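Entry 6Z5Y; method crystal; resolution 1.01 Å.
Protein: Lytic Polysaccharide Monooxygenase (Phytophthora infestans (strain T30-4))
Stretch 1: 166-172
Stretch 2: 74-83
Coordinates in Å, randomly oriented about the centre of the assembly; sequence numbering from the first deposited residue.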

# COMPACT_ATOMS: atom_id res chain seq x y z
N ASN A 166 -3.71 4.42 -1.68
CA ASN A 166 -4.31 4.88 -2.94
C ASN A 166 -5.68 4.22 -3.08
O ASN A 166 -5.88 3.07 -2.67
CB ASN A 166 -3.48 4.46 -4.16
CG ASN A 166 -2.02 4.85 -4.16
OD1 ASN A 166 -1.24 4.16 -4.81
ND2 ASN A 166 -1.65 5.96 -3.54
N CYS A 167 -6.58 4.93 -3.73
CA CYS A 167 -7.87 4.42 -4.19
C CYS A 167 -7.90 4.73 -5.68
O CYS A 167 -7.74 5.89 -6.03
CB CYS A 167 -9.05 5.10 -3.50
SG CYS A 167 -9.08 4.74 -1.74
N ILE A 168 -8.14 3.70 -6.50
CA ILE A 168 -8.12 3.85 -7.96
C ILE A 168 -9.34 3.17 -8.53
O ILE A 168 -9.43 1.94 -8.52
CB ILE A 168 -6.84 3.26 -8.57
CG1 ILE A 168 -5.59 3.89 -7.92
CG2 ILE A 168 -6.85 3.50 -10.07
CD1 ILE A 168 -4.27 3.35 -8.42
N PRO A 169 -10.33 3.95 -9.01
CA PRO A 169 -11.51 3.33 -9.57
C PRO A 169 -11.14 2.68 -10.90
O PRO A 169 -10.43 3.30 -11.71
CB PRO A 169 -12.48 4.50 -9.78
CG PRO A 169 -11.56 5.73 -9.93
CD PRO A 169 -10.37 5.43 -9.03
N LEU A 170 -11.70 1.49 -11.14
CA LEU A 170 -11.45 0.74 -12.37
C LEU A 170 -12.76 0.51 -13.10
O LEU A 170 -13.80 0.33 -12.49
CB LEU A 170 -10.79 -0.61 -12.08
CG LEU A 170 -9.51 -0.55 -11.24
CD1 LEU A 170 -8.89 -1.92 -11.11
CD2 LEU A 170 -8.50 0.40 -11.82
N THR A 171 -12.66 0.43 -14.41
CA THR A 171 -13.79 0.13 -15.27
C THR A 171 -14.17 -1.35 -15.18
O THR A 171 -13.37 -2.20 -14.87
CB THR A 171 -13.45 0.49 -16.71
OG1 THR A 171 -12.32 -0.29 -17.13
CG2 THR A 171 -13.10 1.94 -16.90
N GLY A 172 -15.42 -1.62 -15.50
CA GLY A 172 -15.92 -2.99 -15.69
C GLY A 172 -16.99 -3.07 -16.74
O GLY A 172 -17.76 -2.08 -16.90
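Stretch 2 74-83: DPKGKPSEPP

A segment without regular secondary structure can still dock on a strand edge with strand-like precision, provided a few of its backbone groups meet the edge in register. Residues 166-170 form the end of an extended strand, and Thr171 continues its course. Stretch 2 starts with a type I turn from Asp74 to Gly77, closed by Gly77 N to Asp74 O at 3.0 Å, while Asp74 OD1 accepts from Lys76 N at 2.9 Å. From Lys78 onward the chain is extended. Overall the stretches run the same way: Pro75 lies nearest Cys167 (CA to CA 5.3 Å), Pro79 nearest Leu170 (4.6 Å between CA atoms) and Glu81 nearest Thr171 (CA to CA 5.4 Å).

A single bridge joins Leu170 and Ser80. Ser80 N donates to Pro169 O at 2.8 Å, almost linearly, and Ser80 O accepts from Thr171 N at 2.9 Å, so one residue of the loop spends both its backbone polar groups on stretch 1. A CA-H...O contact from Leu170 CA to Ser80 O, 3.1 Å, accompanies them. Farther back, direct pairing gives way to water: a water oxygen lies within hydrogen-bonding distance of Cys167 O (2.7 Å) and Asp74 O (2.9 Å).

Prolines account for much of the side-chain packing. The CA-to-CB bond of Pro169 points toward stretch 2, and its CG lies 3.4 Å from Gly77 O and 3.6 Å from Pro75 O, and its CB lies 4.2 Å from Pro79 CG. Cys167 CB meets Pro75 CB at 4.1 Å, and Leu170 CB reaches Pro82 CG at 4.2 Å. Thr171 rests its CG2 3.8 Å from Pro79 CB. The CA-to-CB bond of Glu81 points away from stretch 1, yet its side chain folds back so that OE2 accepts a weak hydrogen bond from Thr171 OG1 at 2.8 Å.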

# COMPACT_ATOMS: atom_id res chain seq x y z
N ASP A 74 -8.15 10.24 -5.58
CA ASP A 74 -9.60 10.55 -5.68
C ASP A 74 -10.38 9.32 -6.07
O ASP A 74 -10.35 8.90 -7.23
CB ASP A 74 -9.80 11.65 -6.71
CG ASP A 74 -11.22 12.13 -6.80
OD1 ASP A 74 -12.04 11.65 -5.97
OD2 ASP A 74 -11.47 13.04 -7.61
N PRO A 75 -11.17 8.73 -5.16
CA PRO A 75 -11.95 7.56 -5.55
C PRO A 75 -13.06 7.90 -6.54
O PRO A 75 -13.58 6.99 -7.18
CB PRO A 75 -12.52 7.10 -4.22
CG PRO A 75 -12.58 8.35 -3.38
CD PRO A 75 -11.36 9.14 -3.77
N LYS A 76 -13.43 9.17 -6.62
CA LYS A 76 -14.46 9.64 -7.57
C LYS A 76 -13.81 10.13 -8.86
O LYS A 76 -14.45 10.76 -9.69
CB LYS A 76 -15.33 10.70 -6.93
CG LYS A 76 -16.25 10.12 -5.86
CD LYS A 76 -17.34 9.23 -6.44
CE LYS A 76 -18.46 8.78 -5.49
NZ LYS A 76 -19.54 8.01 -6.18
N GLY A 77 -12.56 9.81 -9.11
CA GLY A 77 -11.93 10.16 -10.37
C GLY A 77 -12.43 9.31 -11.52
O GLY A 77 -13.22 8.35 -11.37
N LYS A 78 -11.94 9.63 -12.69
CA LYS A 78 -12.30 8.91 -13.90
C LYS A 78 -11.81 7.47 -13.80
O LYS A 78 -10.61 7.24 -13.61
CB LYS A 78 -11.62 9.57 -15.09
CG LYS A 78 -11.90 8.88 -16.40
CD LYS A 78 -11.40 9.65 -17.56
CE LYS A 78 -11.37 8.82 -18.83
NZ LYS A 78 -10.67 9.52 -19.93
N PRO A 79 -12.68 6.45 -13.92
CA PRO A 79 -12.19 5.07 -13.81
C PRO A 79 -11.16 4.74 -14.88
O PRO A 79 -11.28 5.12 -16.04
CB PRO A 79 -13.46 4.20 -13.88
CG PRO A 79 -14.56 5.17 -13.37
CD PRO A 79 -14.15 6.50 -13.97
N SER A 80 -10.15 3.97 -14.45
CA SER A 80 -9.05 3.49 -15.29
C SER A 80 -9.29 2.06 -15.73
O SER A 80 -9.93 1.28 -15.03
CB SER A 80 -7.76 3.59 -14.57
OG SER A 80 -7.38 4.95 -14.45
N GLU A 81 -8.74 1.69 -16.86
CA GLU A 81 -8.85 0.29 -17.33
C GLU A 81 -7.88 -0.59 -16.57
O GLU A 81 -6.74 -0.21 -16.33
CB GLU A 81 -8.49 0.23 -18.80
CG GLU A 81 -9.55 0.89 -19.63
CD GLU A 81 -10.80 0.03 -19.74
OE1 GLU A 81 -10.65 -1.21 -19.76
OE2 GLU A 81 -11.92 0.56 -19.79
N PRO A 82 -8.31 -1.80 -16.14
CA PRO A 82 -7.34 -2.72 -15.56
C PRO A 82 -6.23 -3.05 -16.57
O PRO A 82 -6.51 -3.28 -17.73
CB PRO A 82 -8.20 -3.95 -15.21
CG PRO A 82 -9.61 -3.41 -15.05
CD PRO A 82 -9.68 -2.32 -16.11
N PRO A 83 -4.96 -3.14 -16.14
CA PRO A 83 -3.92 -3.73 -16.99
C PRO A 83 -4.34 -5.10 -17.50
O PRO A 83 -5.04 -5.84 -16.83
CB PRO A 83 -2.70 -3.82 -16.06
CG PRO A 83 -2.95 -2.67 -15.08
CD PRO A 83 -4.43 -2.71 -14.84
O HOH W 1 -7.94 7.61 -8.13